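Local coordinates for protein putative acetyl-CoA acetyltransferase (PDB 1ULQ) that probably catalyses acyl transfer to or from acetyl-CoA, as a tetrameric member of the thiolase family in lipid metabolism, at residues 54-59 against 86-91; 316-321 against 376-381; 108-113 against 263-268; 172-177 against 332-337. All coordinates share one frame; numbering follows the deposited sequence.

Contact 1 (54-59 against 86-91); sequences GCANQA and NRLCGS
The carbonyl oxygen of Leu88, whose side chain meets Ala56 across the contact, is gripped twice from the start of a helix: Ser91 N lies 2.8 Å from Leu88 O, and Ser91 OG lies 2.9 Å from the same oxygen. With OG beside its own backbone N (chi1 -67°), both donors of Ser91 reach that one acceptor. Ser91 CB rests on Gly54 CA at 3.6 Å. A second turn precedes this one. Asn86 OD1 accepts from Leu88 N at 2.9 Å, an Asx turn, and Asn86 ND2 bonds to Gln58 of the second subunit. In the other segment Cys55 O takes an almost straight bond from Gln58 NE2 (2.9 Å, 168°), with the oxygen in the plane of the Gln58 amide. Asn86 CB lies 3.5 Å from Cys55 O, and the Gln58 and Asn86 side chains run past each other in opposite directions with their amide planes 70° apart. The apolar touch is Ala56 CB against Leu88 CD2, 4.1 Å apart. Everything here is buried. The turn from Leu88 to Ser91 carries Cys89, the predicted acyl-thioester nucleophile, just ahead of helix 91-104 and beside His356, the placement expected of the reactive cysteine in a thiolase fold.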
# COMPACT_ATOMS: atom_id res chain seq x y z
N GLY C 54 12.80 23.76 8.20
CA GLY C 54 11.47 23.34 8.62
C GLY C 54 10.79 22.47 7.58
O GLY C 54 10.84 22.76 6.39
N CYS C 55 10.16 21.39 8.04
CA CYS C 55 9.48 20.47 7.15
C CYS C 55 8.31 19.81 7.89
O CYS C 55 8.51 19.11 8.89
CB CYS C 55 10.46 19.41 6.66
SG CYS C 55 9.82 18.42 5.32
N ALA C 56 7.10 20.03 7.40
CA ALA C 56 5.88 19.53 8.02
C ALA C 56 5.63 18.04 7.88
O ALA C 56 4.90 17.45 8.68
CB ALA C 56 4.68 20.29 7.48
N ASN C 57 6.23 17.42 6.88
CA ASN C 57 6.03 16.00 6.66
C ASN C 57 7.34 15.39 6.22
O ASN C 57 7.76 15.57 5.08
CB ASN C 57 4.97 15.81 5.56
CG ASN C 57 5.19 14.57 4.72
OD1 ASN C 57 4.85 14.56 3.54
ND2 ASN C 57 5.75 13.53 5.32
N GLN C 58 8.00 14.65 7.10
CA GLN C 58 9.28 14.09 6.70
C GLN C 58 9.23 12.61 6.43
O GLN C 58 10.17 11.90 6.75
CB GLN C 58 10.31 14.42 7.76
CG GLN C 58 10.48 15.90 7.96
CD GLN C 58 10.99 16.22 9.34
OE1 GLN C 58 11.86 15.53 9.85
NE2 GLN C 58 10.45 17.27 9.95
N ALA C 59 8.16 12.15 5.79
CA ALA C 59 7.98 10.73 5.51
C ALA C 59 8.49 10.23 4.15
O ALA C 59 8.80 9.04 4.00
CB ALA C 59 6.51 10.37 5.68
N ASN C 86 10.26 20.96 13.16
CA ASN C 86 8.89 20.78 12.71
C ASN C 86 7.82 21.28 13.66
O ASN C 86 7.51 20.63 14.66
CB ASN C 86 8.61 19.30 12.42
CG ASN C 86 7.14 19.03 12.18
OD1 ASN C 86 6.41 19.92 11.73
ND2 ASN C 86 6.71 17.80 12.45
N ARG C 87 7.27 22.45 13.35
CA ARG C 87 6.20 23.05 14.13
C ARG C 87 5.13 23.36 13.09
O ARG C 87 4.57 24.46 13.05
CB ARG C 87 6.64 24.36 14.81
CG ARG C 87 5.67 24.85 15.87
CD ARG C 87 6.07 26.18 16.49
NE ARG C 87 7.32 26.14 17.24
CZ ARG C 87 7.42 25.93 18.55
NH1 ARG C 87 6.34 25.72 19.29
NH2 ARG C 87 8.61 25.96 19.13
N LEU C 88 4.88 22.36 12.24
CA LEU C 88 3.90 22.44 11.15
C LEU C 88 3.99 23.68 10.28
O LEU C 88 5.07 24.04 9.80
CB LEU C 88 2.47 22.30 11.70
CG LEU C 88 2.07 20.85 12.00
CD1 LEU C 88 0.65 20.81 12.49
CD2 LEU C 88 2.20 20.00 10.75
N CYS C 89 2.85 24.33 10.07
CA CYS C 89 2.77 25.52 9.23
C CYS C 89 3.84 26.55 9.54
O CYS C 89 4.32 27.25 8.64
CB CYS C 89 1.38 26.13 9.37
SG CYS C 89 0.06 24.90 9.16
N GLY C 90 4.24 26.64 10.80
CA GLY C 90 5.25 27.61 11.18
C GLY C 90 6.68 27.09 11.27
O GLY C 90 7.54 27.77 11.80
N SER C 91 6.94 25.91 10.74
CA SER C 91 8.28 25.35 10.81
C SER C 91 9.35 26.23 10.16
O SER C 91 10.47 26.34 10.66
CB SER C 91 8.29 23.95 10.19
OG SER C 91 7.53 23.06 10.99

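Contact 2 (316-321 against 376-381); sequences LGLIEL and RKVQFG
Gly317 and Phe380 join two backbones at the edge of the large mixed sheet, where strand 318-321 runs parallel to strand 380-387. The chain between them passes through helices, so this is a beta-alpha-beta crossover, longer than the simplest kind. Gly317 N gives an almost straight bond to Phe380 O (2.7 Å, 169°), lying in the plane of that carbonyl. Leu318 N also approaches Phe380 O, but weakly, at 3.5 Å. One residue further on, a CA-H of Gly381 makes a bent contact with Leu318 O, 3.3 Å away. Backbone bonds of Leu318 and Glu320 with Leu382 continue the pairing. Before the second strand begins, helix 358-375 ends in a Schellman motif, with Lys377 at positive phi and Val378 N bonded back to Met373 O.

The turn delivers Val378 onto Gly317. Val378 CG1 is anti to the backbone N (chi1 161°) and lies 3.5 Å from Gly317 CA, and it also meets Leu318 CB at 4.1 Å. Val378 CG2 rests beside Gly317 O. Leu316 CD2 lies against the backbone of Gly381. Helix 358-375 covers the face of the sheet that carries Leu318 and Glu320, while Ile319 and Leu321 face helix 326-336. At the exposed margin, Arg376 has CG between its backbone N and carbonyl carbon (chi1 47°). Its chain crosses Leu318 obliquely, and Leu318 CD1 lies over one face of the guanidinium, 3.8 Å from Arg376 NH1 and equally far from Arg376 CD.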
# COMPACT_ATOMS: atom_id res chain seq x y z
N LEU C 316 5.34 49.06 13.99
CA LEU C 316 5.56 48.18 12.83
C LEU C 316 5.31 48.93 11.52
O LEU C 316 4.29 49.60 11.34
CB LEU C 316 4.64 46.95 12.91
CG LEU C 316 4.85 45.91 14.02
CD1 LEU C 316 3.90 44.75 13.84
CD2 LEU C 316 6.26 45.39 13.96
N GLY C 317 6.25 48.81 10.59
CA GLY C 317 6.09 49.50 9.32
C GLY C 317 5.89 48.56 8.15
O GLY C 317 5.83 48.98 7.00
N LEU C 318 5.79 47.27 8.45
CA LEU C 318 5.59 46.26 7.44
C LEU C 318 5.18 45.01 8.19
O LEU C 318 5.86 44.58 9.12
CB LEU C 318 6.88 46.03 6.68
CG LEU C 318 6.76 45.84 5.17
CD1 LEU C 318 5.82 46.91 4.61
CD2 LEU C 318 8.14 45.93 4.52
N ILE C 319 4.07 44.42 7.77
CA ILE C 319 3.54 43.23 8.43
C ILE C 319 3.24 42.09 7.47
O ILE C 319 2.44 42.25 6.56
CB ILE C 319 2.24 43.58 9.18
CG1 ILE C 319 2.49 44.79 10.10
CG2 ILE C 319 1.76 42.40 9.99
CD1 ILE C 319 1.23 45.43 10.64
N GLU C 320 3.90 40.95 7.67
CA GLU C 320 3.67 39.76 6.84
C GLU C 320 2.88 38.74 7.65
O GLU C 320 3.44 38.05 8.52
CB GLU C 320 4.99 39.13 6.37
CG GLU C 320 5.59 39.71 5.07
CD GLU C 320 4.84 39.30 3.79
OE1 GLU C 320 4.51 38.10 3.63
OE2 GLU C 320 4.61 40.19 2.93
N LEU C 321 1.58 38.67 7.39
CA LEU C 321 0.68 37.74 8.07
C LEU C 321 0.33 36.63 7.11
O LEU C 321 -0.44 36.86 6.19
CB LEU C 321 -0.61 38.46 8.48
CG LEU C 321 -1.66 37.58 9.16
CD1 LEU C 321 -1.14 37.04 10.49
CD2 LEU C 321 -2.91 38.40 9.40
N ARG C 376 11.77 49.80 0.90
CA ARG C 376 11.00 50.95 1.34
C ARG C 376 11.52 51.51 2.66
O ARG C 376 10.87 52.31 3.32
CB ARG C 376 9.49 50.64 1.41
CG ARG C 376 9.05 49.35 2.08
CD ARG C 376 7.53 49.38 2.33
NE ARG C 376 6.71 48.82 1.26
CZ ARG C 376 5.38 48.93 1.21
NH1 ARG C 376 4.73 49.58 2.16
NH2 ARG C 376 4.68 48.36 0.24
N LYS C 377 12.71 51.07 3.03
CA LYS C 377 13.40 51.52 4.23
C LYS C 377 12.57 51.62 5.50
O LYS C 377 12.61 52.63 6.20
CB LYS C 377 14.08 52.86 3.93
CG LYS C 377 15.13 52.70 2.82
CD LYS C 377 15.43 54.00 2.07
CE LYS C 377 16.40 53.75 0.91
NZ LYS C 377 16.71 54.98 0.12
N VAL C 378 11.83 50.56 5.78
CA VAL C 378 10.99 50.45 6.97
C VAL C 378 11.91 50.02 8.11
O VAL C 378 12.83 49.23 7.90
CB VAL C 378 9.88 49.38 6.79
CG1 VAL C 378 9.35 48.95 8.13
CG2 VAL C 378 8.75 49.94 5.96
N GLN C 379 11.67 50.54 9.32
CA GLN C 379 12.52 50.19 10.46
C GLN C 379 12.11 48.90 11.17
O GLN C 379 12.98 48.11 11.55
CB GLN C 379 12.57 51.34 11.47
CG GLN C 379 13.32 50.99 12.76
CD GLN C 379 13.57 52.17 13.70
OE1 GLN C 379 12.71 53.03 13.89
NE2 GLN C 379 14.74 52.18 14.32
N PHE C 380 10.81 48.68 11.36
CA PHE C 380 10.36 47.48 12.06
C PHE C 380 9.38 46.62 11.29
O PHE C 380 8.36 47.11 10.80
CB PHE C 380 9.75 47.87 13.40
CG PHE C 380 10.67 48.67 14.27
CD1 PHE C 380 10.40 50.00 14.55
CD2 PHE C 380 11.81 48.09 14.80
CE1 PHE C 380 11.26 50.75 15.35
CE2 PHE C 380 12.68 48.83 15.60
CZ PHE C 380 12.40 50.16 15.88
N GLY C 381 9.69 45.33 11.20
CA GLY C 381 8.83 44.41 10.49
C GLY C 381 8.41 43.21 11.32
O GLY C 381 9.16 42.74 12.16

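Contact 3 (108-113 against 263-268); sequences GKVYIG and LLVSDD
The ring of Tyr111, whose backbone pairs with Leu264, has Gly108 N at its edge and in its plane, a weak bond to Tyr111 OH at 3.4 Å. The ring leads off from the sheet towards Ala99, Ala102 and Ile103 of helix 91-104. The other flat group is the Asp268 carboxylate. Asp268 OD1 receives Lys109 NZ on its syn lone pair at 3.1 Å, a salt bridge, while Ser266 OG reaches that same oxygen from above the carboxylate plane at 2.8 Å. Lys109 bends at chi4 (-58°), which places NZ there.

The backbones pair as antiparallel strands. Tyr111 and Leu264 form a hydrogen-bonded pair: Tyr111 N lies 2.8 Å from Leu264 O, and Leu264 N bonds back to Tyr111 O. Ser266 N closes onto Lys109 O at 2.8 Å. On the face bearing Val110, Ile112, Leu263 and Val265, Leu263 CD1 reaches Val110 CG1 at 3.7 Å and Ile112 CG1 at 4.0 Å, and helix 26-41 covers part of this face. Ser266 also caps helix 267-273 through Tyr269 N. The carboxylate at this helix start, with Lys109 beside it, is thus probably favoured in its charged form, and the cluster ties Lys109, just ahead of strand 110-118, to the helix's first turn.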
# COMPACT_ATOMS: atom_id res chain seq x y z
N GLY C 108 28.21 29.37 17.16
CA GLY C 108 28.82 29.59 15.87
C GLY C 108 28.64 31.04 15.48
O GLY C 108 28.08 31.82 16.25
N LYS C 109 29.11 31.41 14.28
CA LYS C 109 28.99 32.78 13.81
C LYS C 109 28.18 32.88 12.52
O LYS C 109 27.76 33.97 12.12
CB LYS C 109 30.38 33.37 13.60
CG LYS C 109 31.19 33.44 14.88
CD LYS C 109 32.28 34.47 14.79
CE LYS C 109 32.70 34.86 16.18
NZ LYS C 109 31.54 35.39 16.95
N VAL C 110 27.96 31.74 11.88
CA VAL C 110 27.21 31.69 10.64
C VAL C 110 26.20 30.55 10.66
O VAL C 110 26.58 29.38 10.76
CB VAL C 110 28.15 31.47 9.46
CG1 VAL C 110 27.36 31.27 8.19
CG2 VAL C 110 29.09 32.67 9.33
N TYR C 111 24.91 30.88 10.57
CA TYR C 111 23.85 29.87 10.57
C TYR C 111 22.84 30.07 9.44
O TYR C 111 22.66 31.18 8.94
CB TYR C 111 23.09 29.91 11.90
CG TYR C 111 23.79 29.26 13.07
CD1 TYR C 111 24.89 29.87 13.70
CD2 TYR C 111 23.33 28.05 13.58
CE1 TYR C 111 25.50 29.27 14.82
CE2 TYR C 111 23.93 27.45 14.69
CZ TYR C 111 25.00 28.06 15.30
OH TYR C 111 25.53 27.45 16.42
N ILE C 112 22.18 28.99 9.03
CA ILE C 112 21.17 29.08 7.99
C ILE C 112 19.81 28.66 8.55
O ILE C 112 19.70 27.63 9.20
CB ILE C 112 21.46 28.17 6.76
CG1 ILE C 112 22.72 28.63 6.03
CG2 ILE C 112 20.28 28.21 5.80
CD1 ILE C 112 22.99 27.83 4.75
N GLY C 113 18.79 29.47 8.30
CA GLY C 113 17.45 29.14 8.75
C GLY C 113 16.67 28.92 7.47
O GLY C 113 16.60 29.81 6.62
N LEU C 263 20.21 33.44 5.44
CA LEU C 263 21.52 33.34 6.08
C LEU C 263 21.70 34.35 7.21
O LEU C 263 21.63 35.57 6.99
CB LEU C 263 22.62 33.54 5.03
CG LEU C 263 24.06 33.57 5.53
CD1 LEU C 263 24.48 32.17 5.98
CD2 LEU C 263 24.97 34.06 4.42
N LEU C 264 21.94 33.85 8.42
CA LEU C 264 22.14 34.72 9.57
C LEU C 264 23.57 34.59 10.08
O LEU C 264 24.14 33.49 10.13
CB LEU C 264 21.17 34.38 10.69
CG LEU C 264 19.72 34.83 10.50
CD1 LEU C 264 19.05 33.96 9.47
CD2 LEU C 264 18.97 34.73 11.81
N VAL C 265 24.16 35.72 10.46
CA VAL C 265 25.53 35.73 10.94
C VAL C 265 25.63 36.63 12.16
O VAL C 265 24.76 37.47 12.37
CB VAL C 265 26.48 36.26 9.87
CG1 VAL C 265 26.33 35.47 8.58
CG2 VAL C 265 26.20 37.74 9.63
N SER C 266 26.67 36.45 12.97
CA SER C 266 26.85 37.29 14.14
C SER C 266 27.26 38.67 13.63
O SER C 266 27.88 38.80 12.57
CB SER C 266 27.94 36.72 15.06
OG SER C 266 29.23 36.81 14.48
N ASP C 267 26.93 39.71 14.39
CA ASP C 267 27.26 41.06 13.97
C ASP C 267 28.77 41.24 13.85
O ASP C 267 29.25 41.84 12.89
CB ASP C 267 26.67 42.10 14.92
CG ASP C 267 27.34 42.10 16.26
OD1 ASP C 267 27.69 41.01 16.75
OD2 ASP C 267 27.49 43.20 16.84
N ASP C 268 29.52 40.69 14.79
CA ASP C 268 30.97 40.84 14.71
C ASP C 268 31.51 40.14 13.46
O ASP C 268 32.48 40.62 12.85
CB ASP C 268 31.65 40.33 15.99
CG ASP C 268 31.63 38.83 16.09
OD1 ASP C 268 30.57 38.26 16.44
OD2 ASP C 268 32.69 38.21 15.83

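Contact 4 (172-177 against 332-337); sequences EMYGIR and VLREWS
Tyr174 meets Arg334 with its ring, CD2 lying 4.0 Å from Arg334 CB. Tyr174 CB points toward helix 326-336, and CG is set anti to the carbonyl carbon (chi1 -66°). Further along the same side of the ring, Tyr174 CE2 lies 3.1 Å from Glu335 OE2. At the tip, Tyr174 OH donates to Glu335 OE2 at 2.9 Å. That oxygen sits at the edge of the ring, in its plane. Seen from Glu335 the bond is different: the hydroxyl comes in from above the carboxylate plane, and the two flat groups stand 80° apart. The two side chains cross at about a right angle.

The Arg334 chain passes the tyrosine in the opposite direction and turns towards the loop that follows helix 163-174. Ile176 CG1 lies over one face of its guanidinium, offset towards the rim and 4.2 Å from Arg334 NH2. Gly175 O is 3.8 Å from Arg334 NH2, too long to count as a hydrogen bond here. The main charge partner of Arg334 is Glu180, which forms a salt bridge with NH1. Ile176 also packs on Leu330 and Ala331, and Tyr174 on Ala331.

Both helices end here in Schellman motifs, at Gly175 and Ser337. The contact joins a helix end of the N-terminal thiolase region to a helix of the C-terminal one, at the surface. Carbon contacts across it are few. Glu335 takes its hydrogen bond from the tyrosine hydroxyl while Arg334 pairs with Glu180, so these two charged neighbours on helix 326-336 have different partners.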
# COMPACT_ATOMS: atom_id res chain seq x y z
N GLU C 172 -17.25 32.15 11.86
CA GLU C 172 -18.47 32.18 12.67
C GLU C 172 -18.25 33.01 13.93
O GLU C 172 -19.00 33.93 14.22
CB GLU C 172 -18.89 30.75 13.04
CG GLU C 172 -19.74 30.06 11.98
CD GLU C 172 -19.55 28.54 11.96
OE1 GLU C 172 -19.60 27.91 13.04
OE2 GLU C 172 -19.37 27.98 10.84
N MET C 173 -17.20 32.68 14.67
CA MET C 173 -16.89 33.38 15.90
C MET C 173 -16.77 34.89 15.73
O MET C 173 -17.25 35.65 16.57
CB MET C 173 -15.59 32.84 16.50
CG MET C 173 -15.15 33.57 17.75
SD MET C 173 -13.59 32.94 18.36
CE MET C 173 -14.13 31.49 19.16
N TYR C 174 -16.12 35.34 14.67
CA TYR C 174 -15.95 36.77 14.45
C TYR C 174 -16.93 37.34 13.43
O TYR C 174 -16.87 38.53 13.10
CB TYR C 174 -14.52 37.09 14.01
CG TYR C 174 -13.45 36.80 15.05
CD1 TYR C 174 -12.95 35.52 15.25
CD2 TYR C 174 -12.97 37.82 15.85
CE1 TYR C 174 -11.99 35.26 16.22
CE2 TYR C 174 -12.01 37.58 16.83
CZ TYR C 174 -11.52 36.30 17.02
OH TYR C 174 -10.58 36.08 17.99
N GLY C 175 -17.84 36.51 12.93
CA GLY C 175 -18.81 36.98 11.96
C GLY C 175 -18.17 37.59 10.73
O GLY C 175 -18.53 38.69 10.31
N ILE C 176 -17.21 36.88 10.14
CA ILE C 176 -16.53 37.35 8.95
C ILE C 176 -17.30 36.86 7.74
O ILE C 176 -17.23 35.68 7.40
CB ILE C 176 -15.12 36.81 8.89
CG1 ILE C 176 -14.44 37.08 10.22
CG2 ILE C 176 -14.35 37.46 7.77
CD1 ILE C 176 -13.20 36.30 10.40
N ARG C 177 -18.01 37.76 7.08
CA ARG C 177 -18.82 37.40 5.94
C ARG C 177 -18.08 36.82 4.73
O ARG C 177 -16.86 36.86 4.67
CB ARG C 177 -19.66 38.59 5.50
CG ARG C 177 -20.68 39.01 6.52
CD ARG C 177 -21.54 40.10 5.95
NE ARG C 177 -22.44 40.66 6.96
CZ ARG C 177 -23.13 41.80 6.79
NH1 ARG C 177 -23.01 42.48 5.66
NH2 ARG C 177 -23.91 42.25 7.77
N VAL C 332 -7.70 37.50 12.59
CA VAL C 332 -6.52 38.02 13.24
C VAL C 332 -6.55 39.53 13.11
O VAL C 332 -6.33 40.24 14.09
CB VAL C 332 -5.24 37.47 12.59
CG1 VAL C 332 -4.02 38.02 13.31
CG2 VAL C 332 -5.23 35.96 12.67
N LEU C 333 -6.83 40.01 11.90
CA LEU C 333 -6.89 41.45 11.66
C LEU C 333 -7.93 42.09 12.57
O LEU C 333 -7.76 43.24 12.98
CB LEU C 333 -7.21 41.75 10.19
CG LEU C 333 -6.11 41.39 9.18
CD1 LEU C 333 -6.63 41.59 7.78
CD2 LEU C 333 -4.88 42.24 9.41
N ARG C 334 -9.00 41.36 12.89
CA ARG C 334 -10.01 41.90 13.79
C ARG C 334 -9.38 42.23 15.14
O ARG C 334 -9.57 43.31 15.67
CB ARG C 334 -11.14 40.90 13.99
CG ARG C 334 -12.14 40.81 12.85
CD ARG C 334 -13.23 41.85 13.00
NE ARG C 334 -14.42 41.51 12.23
CZ ARG C 334 -14.46 41.42 10.90
NH1 ARG C 334 -13.37 41.66 10.18
NH2 ARG C 334 -15.59 41.07 10.29
N GLU C 335 -8.63 41.28 15.70
CA GLU C 335 -7.97 41.48 16.98
C GLU C 335 -7.02 42.68 16.95
O GLU C 335 -6.97 43.46 17.90
CB GLU C 335 -7.17 40.23 17.35
CG GLU C 335 -8.00 39.00 17.70
CD GLU C 335 -8.84 39.20 18.95
OE1 GLU C 335 -8.32 39.71 19.97
OE2 GLU C 335 -10.03 38.82 18.93
N TRP C 336 -6.28 42.82 15.85
CA TRP C 336 -5.34 43.92 15.69
C TRP C 336 -6.02 45.24 15.36
O TRP C 336 -5.38 46.30 15.39
CB TRP C 336 -4.34 43.61 14.58
CG TRP C 336 -3.36 42.53 14.86
CD1 TRP C 336 -3.00 42.04 16.09
CD2 TRP C 336 -2.53 41.85 13.91
NE1 TRP C 336 -2.01 41.10 15.95
CE2 TRP C 336 -1.70 40.96 14.63
CE3 TRP C 336 -2.42 41.91 12.52
CZ2 TRP C 336 -0.77 40.14 14.00
CZ3 TRP C 336 -1.49 41.09 11.89
CH2 TRP C 336 -0.67 40.22 12.63
N SER C 337 -7.31 45.18 15.04
CA SER C 337 -8.09 46.36 14.69
C SER C 337 -7.47 47.01 13.47
O SER C 337 -7.22 48.22 13.46
CB SER C 337 -8.11 47.34 15.87
OG SER C 337 -8.53 46.70 17.07

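Contact 1 is buried, by the predicted active site and the subunit interface; contact 3 is buried too, contact 2 partly, and contact 4 lies at the surface. One mixed sheet links three of them: contact 1 starts where strands 50-54 and 81-86 end, contact 2 pairs parallel strands at an edge, and contact 3 pairs antiparallel ones inside. Contact 1 holds its loops by turns and van der Waals touches, contact 2 by one strong backbone bond and aliphatic packing, contact 3 by regular backbone bonds with an exposed charged pair, contact 4 by side chains. Contacts 2 and 4 share the consecutive strand 318-321 and helix 326-336, and touch through Leu321 and Trp336.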